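Genome polyprotein (Chicken sicinivirus JSY, PDB 6QWT) includes the 3Dpol RNA-dependent RNA polymerase, the part present in this chain, which probably copies the viral RNA genome from an RNA template. Local coordinates at residues Asp225-Trp230 and Thr340-Pro346; Leu312-Thr318 and Phe348-Tyr353; Phe417-Thr422 and Phe452-Ile457. All blocks are in the same frame, centred on the assembly; numbering follows the deposited sequence.

Interaction 1 of 3, residues Asp225-Trp230 and Thr340-Pro346; sequences DYSEVW and TVPSIHP
W230 meets S343, H345 and P346 where strand 230-235 begins and the chain leaves strand 335-340, two neighbours in the antiparallel sheet of the polymerase palm. The indole NE1 gives S343 OG an almost straight hydrogen bond, 3.0 Å long with 170° at the proton, and the oxygen lies in the ring plane. S343 presents that oxygen because chi1 of 178° turns OG away from its own nitrogen. P346 covers one indole face: its CD stands 3.6 Å from the centroid of the W230 six-membered ring, a CH-pi contact. H345 comes in obliquely, CD2 lying 3.4 Å from W230 CH2 with the ring planes at 62°. Both imidazole nitrogens are held, NE2 by P371 O and ND1 by S347 N, the latter making H345 the N-cap of helix 346-356. At the other end of the contact, Y226 CD2 packs 3.5 Å from V341 CG2.

Between these ends the backbones are joined through water rather than directly. One water donates to E228 O at 2.8 Å, while T340 N and S343 OG both donate to it. A second water links E228 N with T340 O. The E228 carboxylate extends past S343, and its OE1 is bonded to T373. Behind this layer, T340 OG1 fixes the turn that contains the cis peptide before P342: it donates to P342 O at 2.6 Å and accepts from I344 N at 2.9 Å.

Interaction 2 of 3, residues Leu312-Thr318 and Phe348-Tyr353; sequences LLSAMLT and FIADFY
F352 lies against A315 where helix 348-353 crosses helix 312-316; the short axes approach to 9.4 Å at 100°, close to perpendicular. Its chi1 of 166° sends the ring across to the other helix. F352 CB starts 4.4 Å from A315 CB, and CG is already 4.0 Å from the same methyl. The CD2/CE2 edge of the ring lies over the alanine: CD2 is 3.4 Å from A315 CB, CE2 passes A315 CA, and that CA sits over the ring face, 26° off the normal, as a CH-pi contact. The CD1/CE1 edge reaches T318, with F352 CE1 at 3.6 Å from T318 CG2. At the tip, F352 CZ lies 3.6 Å from S314 O, an oxygen that also accepts a hydrogen bond from S69 OG. All these partners lie on the same side of the ring plane.

F348, one turn earlier, uses its edge instead. Its CE1 lies 3.3 Å from A315 O, which is in the plane of the ring and also accepts a hydrogen bond from T318 OG1. On the inner side, I349 CG2 packs on the A315 methyl, and I349 CD1 stands 4.2 Å from M316 CG, the two side chains running alongside each other. Y353 OH rests against L312 but is hydrogen-bonded with the hydroxyl of Y234.

L312 also touches strands 327-332 and 335-340, which places this crossing against the palm sheet. Two helices packed on one face of an antiparallel sheet are characteristic of the polymerase palm, and helices 298-316 and 346-356 correspond to those of motifs B and D in this family.

Interaction 3 of 3, residues Phe417-Thr422 and Phe452-Ile457; sequences FQDVIT and FEPIFI
Q418 reaches I455 through two torsions: chi1 of 176° directs CG away from the backbone N, and chi2 of 59° then bends the chain, bringing the amide alongside the I455 backbone. There it engages both polar groups of one residue. I455 N donates to Q418 OE1 at 3.0 Å, tilted out of the carbonyl plane, while Q418 NE2 donates to I455 O at 2.8 Å and lies in that carbonyl's plane. OE1 and NE2 together close a two-bond ring on the I455 backbone.

Further bonds fix the rotation of the amide. NE2 also donates to T422 OG1, one turn along the same helix, at 2.9 Å and nearly in the amide plane. OE1 takes a second proton from a water 2.8 Å away, and this water donates to E453 O as well, extending the link two residues back along the loop.

The contact belongs to the thumb of the polymerase, a largely helical domain in picornaviral enzymes: segment 452-457 joins helix 433-449 to helix 459-469 and passes across the first turns of helix 417-428. Beside the amide the packing is apolar. F417 and F452 form an edge-to-face pair, the F417 edge directed at the F452 face, with centroids 5.3 Å apart and planes at 64°. P25 touches both rings, and C447 of helix 433-449 packs on F417.

I421 divides its branches: CD1 meets both P454 CB, at 3.6 Å, and the F452 ring, whereas CG2 is 3.8 Å from F456 CD1. F456 continues to C440 and V443 of helix 433-449. At the far end, T422 CG2 and I457 CD1 meet at 3.7 Å, the two side chains crossing at about a right angle.

How the interactions relate
Interactions 1 and 2 are neighbours in the palm, their centres 14 Å apart, and their segments alternate along the chain. M316 is the joint: its SD lies 3.9 Å from T340 CG2, and its CB 4.0 Å from I344 CD1. Helix 346-356 continues the link: it starts at P346 in interaction 1 and carries the second half of interaction 2. Interaction 1 sits at the ends of strands 230-235 and 335-340, and interaction 2 packs on strands 327-332 and 335-340; in this family these correspond to motif A and the motif C hairpin. Interaction 3 is separate, in the thumb, centred 42 Å from interaction 1 and 46 Å from interaction 2, beyond the chain's centre from the latter.

Interaction 1 of 3, residues Asp225-Trp230 and Thr340-Pro346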
loop_
_atom_site.group_PDB
_atom_site.type_symbol
_atom_site.label_atom_id
_atom_site.label_comp_id
_atom_site.label_asym_id
_atom_site.label_seq_id
_atom_site.Cartn_x
_atom_site.Cartn_y
_atom_site.Cartn_z
ATOM N N ASP A 225 17.823 -10.839 -16.315
ATOM C CA ASP A 225 18.961 -10.245 -17.014
ATOM C C ASP A 225 19.965 -9.589 -16.070
ATOM O O ASP A 225 20.995 -9.093 -16.541
ATOM C CB ASP A 225 18.478 -9.207 -18.029
ATOM C CG ASP A 225 17.947 -9.833 -19.301
ATOM O OD1 ASP A 225 18.129 -11.054 -19.481
ATOM O OD2 ASP A 225 17.336 -9.108 -20.117
ATOM N N TYR A 226 19.704 -9.580 -14.766
ATOM C CA TYR A 226 20.494 -8.825 -13.804
ATOM C C TYR A 226 21.150 -9.775 -12.815
ATOM O O TYR A 226 20.484 -10.650 -12.252
ATOM C CB TYR A 226 19.617 -7.808 -13.067
ATOM C CG TYR A 226 18.781 -6.954 -13.997
ATOM C CD1 TYR A 226 17.548 -7.395 -14.459
ATOM C CD2 TYR A 226 19.231 -5.708 -14.417
ATOM C CE1 TYR A 226 16.788 -6.621 -15.314
ATOM C CE2 TYR A 226 18.477 -4.929 -15.269
ATOM C CZ TYR A 226 17.257 -5.389 -15.716
ATOM O OH TYR A 226 16.501 -4.612 -16.568
ATOM N N SER A 227 22.457 -9.598 -12.606
ATOM C CA SER A 227 23.163 -10.387 -11.604
ATOM C C SER A 227 22.876 -9.896 -10.193
ATOM O O SER A 227 22.960 -10.678 -9.239
ATOM C CB SER A 227 24.668 -10.351 -11.866
ATOM O OG SER A 227 25.161 -9.026 -11.771
ATOM N N GLU A 228 22.544 -8.619 -10.038
ATOM C CA GLU A 228 22.282 -8.029 -8.737
ATOM C C GLU A 228 20.898 -7.397 -8.729
ATOM O O GLU A 228 20.552 -6.632 -9.636
ATOM C CB GLU A 228 23.351 -6.995 -8.373
ATOM C CG GLU A 228 24.587 -7.608 -7.725
ATOM C CD GLU A 228 25.652 -6.582 -7.402
ATOM O OE1 GLU A 228 26.021 -6.461 -6.215
ATOM O OE2 GLU A 228 26.123 -5.898 -8.335
ATOM N N VAL A 229 20.108 -7.734 -7.713
ATOM C CA VAL A 229 18.786 -7.165 -7.495
ATOM C C VAL A 229 18.761 -6.596 -6.085
ATOM O O VAL A 229 19.233 -7.247 -5.146
ATOM C CB VAL A 229 17.671 -8.210 -7.690
ATOM C CG1 VAL A 229 16.296 -7.574 -7.530
ATOM C CG2 VAL A 229 17.795 -8.873 -9.058
ATOM N N TRP A 230 18.228 -5.385 -5.938
ATOM C CA TRP A 230 18.270 -4.661 -4.675
ATOM C C TRP A 230 16.866 -4.421 -4.140
ATOM O O TRP A 230 15.931 -4.161 -4.904
ATOM C CB TRP A 230 18.999 -3.324 -4.837
ATOM C CG TRP A 230 20.415 -3.483 -5.283
ATOM C CD1 TRP A 230 20.894 -3.351 -6.554
ATOM C CD2 TRP A 230 21.541 -3.818 -4.461
ATOM N NE1 TRP A 230 22.251 -3.580 -6.574
ATOM C CE2 TRP A 230 22.671 -3.867 -5.302
ATOM C CE3 TRP A 230 21.702 -4.080 -3.097
ATOM C CZ2 TRP A 230 23.946 -4.168 -4.824
ATOM C CZ3 TRP A 230 22.969 -4.376 -2.626
ATOM C CH2 TRP A 230 24.072 -4.418 -3.486
ATOM N N THR A 340 19.821 -2.673 -12.108
ATOM C CA THR A 340 20.388 -1.952 -13.238
ATOM C C THR A 340 21.637 -2.670 -13.731
ATOM O O THR A 340 22.288 -3.404 -12.983
ATOM C CB THR A 340 20.756 -0.503 -12.876
ATOM O OG1 THR A 340 21.796 -0.504 -11.890
ATOM C CG2 THR A 340 19.548 0.252 -12.336
ATOM N N VAL A 341 21.958 -2.453 -15.003
ATOM C CA VAL A 341 23.212 -2.920 -15.588
ATOM C C VAL A 341 23.920 -1.716 -16.199
ATOM O O VAL A 341 23.434 -1.159 -17.195
ATOM C CB VAL A 341 22.979 -4.020 -16.636
ATOM C CG1 VAL A 341 24.293 -4.381 -17.310
ATOM C CG2 VAL A 341 22.353 -5.250 -15.999
ATOM N N PRO A 342 25.059 -1.268 -15.646
ATOM C CA PRO A 342 25.733 -1.814 -14.461
ATOM C C PRO A 342 24.966 -1.567 -13.162
ATOM O O PRO A 342 24.101 -0.693 -13.104
ATOM C CB PRO A 342 27.072 -1.070 -14.447
ATOM C CG PRO A 342 26.794 0.209 -15.160
ATOM C CD PRO A 342 25.812 -0.144 -16.236
ATOM N N SER A 343 25.293 -2.340 -12.130
ATOM C CA SER A 343 24.548 -2.287 -10.881
ATOM C C SER A 343 24.840 -0.992 -10.134
ATOM O O SER A 343 26.002 -0.629 -9.927
ATOM C CB SER A 343 24.899 -3.492 -10.010
ATOM O OG SER A 343 24.225 -3.435 -8.767
ATOM N N ILE A 344 23.782 -0.297 -9.727
ATOM C CA ILE A 344 23.888 0.908 -8.914
ATOM C C ILE A 344 23.566 0.530 -7.475
ATOM O O ILE A 344 22.475 0.024 -7.187
ATOM C CB ILE A 344 22.954 2.017 -9.423
ATOM C CG1 ILE A 344 23.360 2.443 -10.835
ATOM C CG2 ILE A 344 22.973 3.208 -8.476
ATOM C CD1 ILE A 344 22.539 3.583 -11.398
ATOM N N HIS A 345 24.514 0.763 -6.575
ATOM C CA HIS A 345 24.334 0.363 -5.189
ATOM C C HIS A 345 23.334 1.290 -4.500
ATOM O O HIS A 345 23.314 2.495 -4.771
ATOM C CB HIS A 345 25.675 0.386 -4.455
ATOM C CG HIS A 345 25.687 -0.397 -3.180
ATOM N ND1 HIS A 345 25.308 0.145 -1.969
ATOM C CD2 HIS A 345 26.050 -1.676 -2.923
ATOM C CE1 HIS A 345 25.431 -0.768 -1.023
ATOM N NE2 HIS A 345 25.879 -1.882 -1.575
ATOM N N PRO A 346 22.482 0.762 -3.616
ATOM C CA PRO A 346 21.528 1.629 -2.905
ATOM C C PRO A 346 22.193 2.682 -2.040
ATOM O O PRO A 346 21.517 3.635 -1.630
ATOM C CB PRO A 346 20.706 0.642 -2.062
ATOM C CG PRO A 346 21.519 -0.608 -2.015
ATOM C CD PRO A 346 22.268 -0.660 -3.306
HETATM O O HOH W 1 21.369 -4.025 -10.022
HETATM O O HOH W 2 23.226 -6.244 -12.034
#

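Interaction 2 of 3, residues Leu312-Thr318 and Phe348-Tyr353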
loop_
_atom_site.group_PDB
_atom_site.type_symbol
_atom_site.label_atom_id
_atom_site.label_comp_id
_atom_site.label_asym_id
_atom_site.label_seq_id
_atom_site.Cartn_x
_atom_site.Cartn_y
_atom_site.Cartn_z
ATOM N N LEU A 312 13.098 7.182 -7.875
ATOM C CA LEU A 312 14.263 6.317 -8.057
ATOM C C LEU A 312 14.998 6.638 -9.351
ATOM O O LEU A 312 16.232 6.738 -9.366
ATOM C CB LEU A 312 13.837 4.851 -8.043
ATOM C CG LEU A 312 13.348 4.280 -6.714
ATOM C CD1 LEU A 312 12.504 3.032 -6.951
ATOM C CD2 LEU A 312 14.523 3.980 -5.789
ATOM N N LEU A 313 14.256 6.802 -10.449
ATOM C CA LEU A 313 14.880 7.132 -11.725
ATOM C C LEU A 313 15.622 8.465 -11.650
ATOM O O LEU A 313 16.695 8.617 -12.241
ATOM C CB LEU A 313 13.824 7.159 -12.830
ATOM C CG LEU A 313 13.266 5.795 -13.257
ATOM C CD1 LEU A 313 11.933 5.940 -13.977
ATOM C CD2 LEU A 313 14.253 5.048 -14.135
ATOM N N SER A 314 15.074 9.440 -10.914
ATOM C CA SER A 314 15.757 10.726 -10.793
ATOM C C SER A 314 17.073 10.587 -10.034
ATOM O O SER A 314 17.991 11.395 -10.224
ATOM C CB SER A 314 14.847 11.757 -10.113
ATOM O OG SER A 314 14.823 11.583 -8.706
ATOM N N ALA A 315 17.182 9.569 -9.178
ATOM C CA ALA A 315 18.437 9.286 -8.491
ATOM C C ALA A 315 19.423 8.564 -9.402
ATOM O O ALA A 315 20.615 8.894 -9.422
ATOM C CB ALA A 315 18.171 8.446 -7.238
ATOM N N MET A 316 18.944 7.576 -10.157
ATOM C CA MET A 316 19.831 6.817 -11.028
ATOM C C MET A 316 20.319 7.662 -12.201
ATOM O O MET A 316 21.439 7.456 -12.686
ATOM C CB MET A 316 19.115 5.550 -11.507
ATOM C CG MET A 316 18.525 4.716 -10.360
ATOM S SD MET A 316 17.587 3.242 -10.858
ATOM C CE MET A 316 17.010 3.753 -12.460
ATOM N N LEU A 317 19.516 8.633 -12.645
ATOM C CA LEU A 317 19.911 9.488 -13.758
ATOM C C LEU A 317 21.132 10.343 -13.437
ATOM O O LEU A 317 21.794 10.822 -14.362
ATOM C CB LEU A 317 18.742 10.384 -14.169
ATOM C CG LEU A 317 17.731 9.737 -15.115
ATOM C CD1 LEU A 317 16.496 10.612 -15.249
ATOM C CD2 LEU A 317 18.365 9.469 -16.472
ATOM N N THR A 318 21.439 10.553 -12.157
ATOM C CA THR A 318 22.634 11.294 -11.777
ATOM C C THR A 318 23.883 10.422 -11.718
ATOM O O THR A 318 24.981 10.954 -11.525
ATOM C CB THR A 318 22.433 11.984 -10.421
ATOM O OG1 THR A 318 22.463 11.008 -9.374
ATOM C CG2 THR A 318 21.100 12.724 -10.385
ATOM N N PHE A 348 24.322 4.764 -3.246
ATOM C CA PHE A 348 24.297 5.927 -4.126
ATOM C C PHE A 348 22.927 6.594 -4.119
ATOM O O PHE A 348 22.831 7.825 -4.072
ATOM C CB PHE A 348 24.687 5.506 -5.542
ATOM C CG PHE A 348 24.701 6.633 -6.530
ATOM C CD1 PHE A 348 23.562 6.956 -7.256
ATOM C CD2 PHE A 348 25.857 7.368 -6.743
ATOM C CE1 PHE A 348 23.574 7.993 -8.168
ATOM C CE2 PHE A 348 25.875 8.403 -7.659
ATOM C CZ PHE A 348 24.734 8.716 -8.370
ATOM N N ILE A 349 21.859 5.798 -4.178
ATOM C CA ILE A 349 20.513 6.361 -4.173
ATOM C C ILE A 349 20.224 7.035 -2.837
ATOM O O ILE A 349 19.635 8.123 -2.789
ATOM C CB ILE A 349 19.483 5.263 -4.500
ATOM C CG1 ILE A 349 19.682 4.758 -5.930
ATOM C CG2 ILE A 349 18.058 5.773 -4.308
ATOM C CD1 ILE A 349 18.704 3.677 -6.333
ATOM N N ALA A 350 20.649 6.412 -1.735
ATOM C CA ALA A 350 20.443 7.004 -0.417
ATOM C C ALA A 350 21.134 8.356 -0.299
ATOM O O ALA A 350 20.561 9.312 0.237
ATOM C CB ALA A 350 20.945 6.051 0.670
ATOM N N ASP A 351 22.370 8.457 -0.800
ATOM C CA ASP A 351 23.115 9.708 -0.689
ATOM C C ASP A 351 22.502 10.798 -1.561
ATOM O O ASP A 351 22.456 11.967 -1.159
ATOM C CB ASP A 351 24.583 9.481 -1.053
ATOM C CG ASP A 351 25.300 8.573 -0.064
ATOM O OD1 ASP A 351 26.152 7.770 -0.501
ATOM O OD2 ASP A 351 25.010 8.659 1.149
ATOM N N PHE A 352 22.029 10.443 -2.759
ATOM C CA PHE A 352 21.350 11.430 -3.593
ATOM C C PHE A 352 20.073 11.927 -2.928
ATOM O O PHE A 352 19.774 13.127 -2.960
ATOM C CB PHE A 352 21.026 10.850 -4.971
ATOM C CG PHE A 352 20.050 11.687 -5.753
ATOM C CD1 PHE A 352 20.493 12.767 -6.502
ATOM C CD2 PHE A 352 18.691 11.416 -5.714
ATOM C CE1 PHE A 352 19.601 13.550 -7.210
ATOM C CE2 PHE A 352 17.792 12.196 -6.418
ATOM C CZ PHE A 352 18.246 13.265 -7.166
ATOM N N TYR A 353 19.296 11.012 -2.342
ATOM C CA TYR A 353 18.061 11.399 -1.669
ATOM C C TYR A 353 18.334 12.373 -0.529
ATOM O O TYR A 353 17.572 13.324 -0.321
ATOM C CB TYR A 353 17.337 10.157 -1.144
ATOM C CG TYR A 353 16.429 9.479 -2.148
ATOM C CD1 TYR A 353 15.894 8.223 -1.887
ATOM C CD2 TYR A 353 16.105 10.092 -3.354
ATOM C CE1 TYR A 353 15.058 7.595 -2.796
ATOM C CE2 TYR A 353 15.272 9.470 -4.272
ATOM C CZ TYR A 353 14.751 8.220 -3.987
ATOM O OH TYR A 353 13.919 7.590 -4.888
#

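Interaction 3 of 3, residues Phe417-Thr422 and Phe452-Ile457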
loop_
_atom_site.group_PDB
_atom_site.type_symbol
_atom_site.label_atom_id
_atom_site.label_comp_id
_atom_site.label_asym_id
_atom_site.label_seq_id
_atom_site.Cartn_x
_atom_site.Cartn_y
_atom_site.Cartn_z
ATOM N N PHE A 417 -12.051 -17.854 15.458
ATOM C CA PHE A 417 -10.596 -17.967 15.425
ATOM C C PHE A 417 -10.125 -18.882 14.302
ATOM O O PHE A 417 -9.009 -18.714 13.796
ATOM C CB PHE A 417 -10.075 -18.461 16.774
ATOM C CG PHE A 417 -8.577 -18.543 16.851
ATOM C CD1 PHE A 417 -7.791 -17.480 16.439
ATOM C CD2 PHE A 417 -7.954 -19.682 17.333
ATOM C CE1 PHE A 417 -6.409 -17.550 16.506
ATOM C CE2 PHE A 417 -6.574 -19.756 17.408
ATOM C CZ PHE A 417 -5.801 -18.688 16.991
ATOM N N GLN A 418 -10.958 -19.844 13.893
ATOM C CA GLN A 418 -10.578 -20.728 12.794
ATOM C C GLN A 418 -10.336 -19.947 11.510
ATOM O O GLN A 418 -9.506 -20.350 10.688
ATOM C CB GLN A 418 -11.656 -21.796 12.586
ATOM C CG GLN A 418 -11.415 -22.730 11.406
ATOM C CD GLN A 418 -10.107 -23.494 11.519
ATOM O OE1 GLN A 418 -9.844 -24.154 12.524
ATOM N NE2 GLN A 418 -9.280 -23.407 10.481
ATOM N N ASP A 419 -11.030 -18.820 11.328
ATOM C CA ASP A 419 -10.777 -17.980 10.162
ATOM C C ASP A 419 -9.375 -17.384 10.192
ATOM O O ASP A 419 -8.762 -17.195 9.134
ATOM C CB ASP A 419 -11.822 -16.868 10.074
ATOM C CG ASP A 419 -13.220 -17.401 9.812
ATOM O OD1 ASP A 419 -14.145 -16.583 9.615
ATOM O OD2 ASP A 419 -13.393 -18.639 9.806
ATOM N N VAL A 420 -8.850 -17.085 11.383
ATOM C CA VAL A 420 -7.479 -16.597 11.491
ATOM C C VAL A 420 -6.492 -17.695 11.112
ATOM O O VAL A 420 -5.519 -17.454 10.384
ATOM C CB VAL A 420 -7.217 -16.061 12.910
ATOM C CG1 VAL A 420 -5.739 -15.722 13.096
ATOM C CG2 VAL A 420 -8.092 -14.847 13.186
ATOM N N ILE A 421 -6.729 -18.918 11.591
ATOM C CA ILE A 421 -5.843 -20.038 11.277
ATOM C C ILE A 421 -5.870 -20.345 9.787
ATOM O O ILE A 421 -4.824 -20.578 9.168
ATOM C CB ILE A 421 -6.235 -21.269 12.113
ATOM C CG1 ILE A 421 -5.680 -21.151 13.528
ATOM C CG2 ILE A 421 -5.747 -22.553 11.461
ATOM C CD1 ILE A 421 -6.650 -21.606 14.555
ATOM N N THR A 422 -7.062 -20.350 9.187
ATOM C CA THR A 422 -7.180 -20.688 7.773
ATOM C C THR A 422 -6.414 -19.703 6.896
ATOM O O THR A 422 -5.702 -20.109 5.971
ATOM C CB THR A 422 -8.654 -20.740 7.371
ATOM O OG1 THR A 422 -9.304 -21.803 8.077
ATOM C CG2 THR A 422 -8.792 -20.978 5.879
ATOM N N PHE A 452 -9.420 -24.946 22.457
ATOM C CA PHE A 452 -9.750 -24.755 21.052
ATOM C C PHE A 452 -9.062 -25.820 20.208
ATOM O O PHE A 452 -7.881 -26.119 20.410
ATOM C CB PHE A 452 -9.343 -23.358 20.569
ATOM C CG PHE A 452 -9.840 -23.030 19.191
ATOM C CD1 PHE A 452 -9.023 -23.201 18.085
ATOM C CD2 PHE A 452 -11.127 -22.557 18.997
ATOM C CE1 PHE A 452 -9.476 -22.905 16.813
ATOM C CE2 PHE A 452 -11.587 -22.258 17.726
ATOM C CZ PHE A 452 -10.761 -22.432 16.634
ATOM N N GLU A 453 -9.806 -26.385 19.260
ATOM C CA GLU A 453 -9.292 -27.406 18.352
ATOM C C GLU A 453 -9.137 -26.812 16.957
ATOM O O GLU A 453 -10.120 -26.731 16.203
ATOM C CB GLU A 453 -10.223 -28.620 18.321
ATOM C CG GLU A 453 -9.883 -29.644 17.244
ATOM C CD GLU A 453 -10.236 -31.063 17.643
ATOM O OE1 GLU A 453 -9.455 -31.984 17.324
ATOM O OE2 GLU A 453 -11.300 -31.257 18.268
ATOM N N PRO A 454 -7.947 -26.364 16.572
ATOM C CA PRO A 454 -7.762 -25.825 15.223
ATOM C C PRO A 454 -7.711 -26.925 14.177
ATOM O O PRO A 454 -7.234 -28.035 14.426
ATOM C CB PRO A 454 -6.416 -25.100 15.317
ATOM C CG PRO A 454 -5.684 -25.837 16.386
ATOM C CD PRO A 454 -6.723 -26.265 17.384
ATOM N N ILE A 455 -8.217 -26.599 12.992
ATOM C CA ILE A 455 -8.164 -27.472 11.825
ATOM C C ILE A 455 -7.327 -26.766 10.768
ATOM O O ILE A 455 -7.656 -25.646 10.357
ATOM C CB ILE A 455 -9.565 -27.801 11.285
ATOM C CG1 ILE A 455 -10.397 -28.530 12.346
ATOM C CG2 ILE A 455 -9.466 -28.621 10.011
ATOM C CD1 ILE A 455 -9.977 -29.964 12.588
ATOM N N PHE A 456 -6.249 -27.410 10.334
ATOM C CA PHE A 456 -5.339 -26.833 9.354
ATOM C C PHE A 456 -5.611 -27.414 7.973
ATOM O O PHE A 456 -5.853 -28.616 7.829
ATOM C CB PHE A 456 -3.883 -27.085 9.751
ATOM C CG PHE A 456 -3.519 -26.546 11.109
ATOM C CD1 PHE A 456 -3.068 -25.243 11.255
ATOM C CD2 PHE A 456 -3.624 -27.344 12.240
ATOM C CE1 PHE A 456 -2.730 -24.742 12.505
ATOM C CE2 PHE A 456 -3.289 -26.851 13.490
ATOM C CZ PHE A 456 -2.843 -25.547 13.624
ATOM N N ILE A 457 -5.579 -26.551 6.962
ATOM C CA ILE A 457 -5.681 -27.029 5.578
ATOM C C ILE A 457 -4.516 -27.967 5.291
ATOM O O ILE A 457 -3.350 -27.599 5.540
ATOM C CB ILE A 457 -5.680 -25.845 4.598
ATOM C CG1 ILE A 457 -6.749 -24.826 4.991
ATOM C CG2 ILE A 457 -5.893 -26.333 3.167
ATOM C CD1 ILE A 457 -6.626 -23.506 4.257
HETATM O O HOH W 3 -11.612 -25.444 14.285
#